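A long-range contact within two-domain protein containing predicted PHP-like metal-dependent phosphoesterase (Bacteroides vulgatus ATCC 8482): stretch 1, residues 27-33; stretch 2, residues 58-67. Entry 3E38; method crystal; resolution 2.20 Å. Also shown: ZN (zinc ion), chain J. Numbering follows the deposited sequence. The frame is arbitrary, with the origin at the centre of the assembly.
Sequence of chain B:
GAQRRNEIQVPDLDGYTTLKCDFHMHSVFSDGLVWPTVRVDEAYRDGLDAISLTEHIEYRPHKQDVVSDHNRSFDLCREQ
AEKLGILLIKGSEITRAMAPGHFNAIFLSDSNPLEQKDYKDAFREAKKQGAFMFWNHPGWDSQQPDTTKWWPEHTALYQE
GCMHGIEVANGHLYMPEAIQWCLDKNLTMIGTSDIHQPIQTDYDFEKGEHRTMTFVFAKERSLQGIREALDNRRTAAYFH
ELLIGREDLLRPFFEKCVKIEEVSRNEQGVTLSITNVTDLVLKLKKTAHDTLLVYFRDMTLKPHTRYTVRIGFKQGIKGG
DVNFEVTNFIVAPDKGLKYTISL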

# COMPACT_ATOMS: atom_id res chain seq x y z
N SER B 27 3.90 27.42 -4.92
CA SER B 27 3.14 27.61 -3.67
C SER B 27 1.98 28.56 -3.96
O SER B 27 1.78 28.98 -5.08
CB SER B 27 3.99 28.15 -2.52
OG SER B 27 4.27 29.56 -2.60
N VAL B 28 1.21 28.86 -2.94
CA VAL B 28 0.07 29.75 -3.08
C VAL B 28 0.46 31.20 -3.45
O VAL B 28 -0.40 32.07 -3.64
CB VAL B 28 -0.77 29.80 -1.72
CG1 VAL B 28 -1.53 28.50 -1.49
CG2 VAL B 28 0.12 30.16 -0.56
N PHE B 29 1.78 31.44 -3.52
CA PHE B 29 2.35 32.77 -3.79
C PHE B 29 2.42 32.96 -5.30
O PHE B 29 2.73 34.02 -5.80
CB PHE B 29 3.66 33.00 -3.02
CG PHE B 29 3.43 33.38 -1.56
CD1 PHE B 29 3.22 32.43 -0.59
CD2 PHE B 29 3.47 34.69 -1.17
CE1 PHE B 29 2.98 32.78 0.72
CE2 PHE B 29 3.22 35.07 0.14
CZ PHE B 29 3.00 34.09 1.10
N SER B 30 2.09 31.87 -6.00
CA SER B 30 1.75 31.93 -7.45
C SER B 30 0.48 31.09 -7.58
O SER B 30 -0.51 31.40 -6.94
CB SER B 30 2.84 31.50 -8.46
OG SER B 30 3.49 30.30 -8.13
N ASP B 31 0.57 30.01 -8.36
CA ASP B 31 -0.60 29.14 -8.68
C ASP B 31 -0.55 27.79 -7.98
O ASP B 31 -1.34 26.91 -8.21
CB ASP B 31 -0.79 28.97 -10.22
CG ASP B 31 0.37 28.26 -10.90
OD1 ASP B 31 1.42 28.17 -10.27
OD2 ASP B 31 0.25 27.80 -12.09
N GLY B 32 0.43 27.64 -7.13
CA GLY B 32 0.53 26.46 -6.27
C GLY B 32 -0.60 26.44 -5.24
O GLY B 32 -1.27 27.43 -5.01
N LEU B 33 -0.75 25.32 -4.54
CA LEU B 33 -1.90 25.14 -3.63
C LEU B 33 -1.57 24.90 -2.20
O LEU B 33 -2.46 24.62 -1.39
CB LEU B 33 -2.82 24.02 -4.15
CG LEU B 33 -3.64 24.31 -5.40
CD1 LEU B 33 -4.14 23.02 -5.96
CD2 LEU B 33 -4.84 25.31 -5.11
N GLU B 58 4.84 36.24 -13.75
CA GLU B 58 3.70 36.89 -14.42
C GLU B 58 2.33 36.38 -14.01
O GLU B 58 1.33 37.05 -14.19
CB GLU B 58 3.82 36.78 -15.95
CG GLU B 58 5.09 37.37 -16.54
CD GLU B 58 6.27 36.45 -16.44
OE1 GLU B 58 6.15 35.44 -15.72
OE2 GLU B 58 7.30 36.71 -17.08
N TYR B 59 2.28 35.19 -13.43
CA TYR B 59 1.01 34.58 -13.08
C TYR B 59 0.86 34.29 -11.61
O TYR B 59 1.41 33.33 -11.08
CB TYR B 59 0.85 33.31 -13.90
CG TYR B 59 -0.48 32.62 -13.75
CD1 TYR B 59 -1.65 33.30 -14.06
CD2 TYR B 59 -0.57 31.29 -13.35
CE1 TYR B 59 -2.88 32.67 -13.97
CE2 TYR B 59 -1.79 30.64 -13.26
CZ TYR B 59 -2.94 31.35 -13.56
OH TYR B 59 -4.19 30.79 -13.48
N ARG B 60 0.02 35.10 -10.98
CA ARG B 60 -0.25 35.03 -9.51
C ARG B 60 -1.74 35.20 -9.27
O ARG B 60 -2.23 36.27 -8.93
CB ARG B 60 0.55 36.12 -8.80
CG ARG B 60 2.10 35.96 -8.93
CD ARG B 60 2.83 36.88 -8.01
NE ARG B 60 2.75 38.26 -8.48
CZ ARG B 60 3.12 39.32 -7.77
NH1 ARG B 60 3.57 39.20 -6.51
NH2 ARG B 60 2.99 40.51 -8.30
N PRO B 61 -2.49 34.13 -9.46
CA PRO B 61 -3.93 34.31 -9.40
C PRO B 61 -4.49 34.52 -8.01
O PRO B 61 -5.69 34.76 -7.88
CB PRO B 61 -4.45 32.99 -9.96
CG PRO B 61 -3.41 32.00 -9.57
CD PRO B 61 -2.12 32.77 -9.83
N HIS B 62 -3.66 34.44 -6.99
CA HIS B 62 -4.18 34.58 -5.62
C HIS B 62 -3.88 35.94 -5.09
O HIS B 62 -4.18 36.24 -3.92
CB HIS B 62 -3.55 33.58 -4.68
CG HIS B 62 -3.77 32.15 -5.07
ND1 HIS B 62 -2.81 31.18 -4.89
CD2 HIS B 62 -4.83 31.53 -5.64
CE1 HIS B 62 -3.28 30.03 -5.33
NE2 HIS B 62 -4.49 30.21 -5.79
N LYS B 63 -3.33 36.77 -5.97
CA LYS B 63 -2.80 38.11 -5.57
C LYS B 63 -3.78 39.04 -4.82
O LYS B 63 -3.35 39.84 -4.02
CB LYS B 63 -2.14 38.87 -6.75
CG LYS B 63 -3.02 39.24 -7.92
CD LYS B 63 -2.23 40.05 -8.94
CE LYS B 63 -3.01 40.29 -10.22
N GLN B 64 -5.08 38.92 -5.05
CA GLN B 64 -6.02 39.77 -4.29
C GLN B 64 -5.95 39.40 -2.82
O GLN B 64 -6.23 40.20 -1.94
CB GLN B 64 -7.46 39.58 -4.79
N ASP B 65 -5.53 38.16 -2.56
CA ASP B 65 -5.56 37.58 -1.21
C ASP B 65 -4.21 37.43 -0.53
O ASP B 65 -4.05 37.67 0.66
CB ASP B 65 -6.20 36.19 -1.30
CG ASP B 65 -7.65 36.26 -1.68
OD1 ASP B 65 -8.39 36.93 -0.94
OD2 ASP B 65 -8.04 35.63 -2.70
N VAL B 66 -3.26 37.03 -1.35
CA VAL B 66 -1.90 36.75 -0.90
C VAL B 66 -1.08 37.86 -1.49
O VAL B 66 -0.77 37.88 -2.70
CB VAL B 66 -1.41 35.35 -1.38
CG1 VAL B 66 -0.07 35.04 -0.77
CG2 VAL B 66 -2.39 34.28 -0.98
N VAL B 67 -0.80 38.82 -0.62
CA VAL B 67 -0.14 40.08 -1.00
C VAL B 67 1.34 40.16 -0.60
O VAL B 67 1.71 40.28 0.57
CB VAL B 67 -0.96 41.28 -0.46
CG1 VAL B 67 -0.39 42.59 -0.98
CG2 VAL B 67 -2.39 41.15 -0.89
ZN ZN J . 1.87 27.12 -12.51
O HOH W 1 2.75 37.09 -4.48
O HOH W 2 0.14 35.91 -4.50
O HOH W 3 -0.96 34.16 -6.53

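Neither stretch forms a regular helix or strand, and together they bury 443 Å² of surface. Glu58 takes no part in the contact, which begins at Tyr59. The carbonyl O of Tyr59 lies 3.5 Å from CB of Ser30, while its ring reaches back so that CE2 sits 3.6 Å from CB of Asp31. That aspartate also binds the zinc ion, with OD2 at 1.8 Å and OD1 at 2.5 Å from ZN, so the side chain that holds the metal also lies against the Tyr59 ring.

At Arg60 the two backbones come close, its CA lying 4.2 Å from CA of Ser30. The aliphatic part of the side chain passes Phe29, with CD 3.6 Å from the carbonyl O, and water 1 links the same region: it accepts from Arg60 NH1 (3.0 Å) and donates weakly to Phe29 O (3.3 Å). Pro61 follows, its CD 3.6 Å from Ser30 O.

His62 has the largest covered area of the contact, and its CA-to-CB bond points toward stretch 1. Its ND1 donates a nearly straight hydrogen bond to Val28 O (2.9 Å, 164°), an acceptor lying near the ring plane. Ser30 O is almost as near to ND1, at 3.1 Å, but the angle is too poor for a hydrogen bond. Instead, this carbonyl accepts from water 3 (2.8 Å to Ser30 O), which in turn accepts from the backbone N of His62 at 2.8 Å. Gly32 O lies at the ring edge, 3.3 Å from CE1.

A type I turn from Arg60 to Lys63, followed by backbone hydrogen bonds from Asp65 N and Val66 N to His62 O, leads the chain to Val66. There CG1 lies over one face of the Phe29 ring in a CH-pi contact, 3.6 Å from the centroid and 18° off the normal.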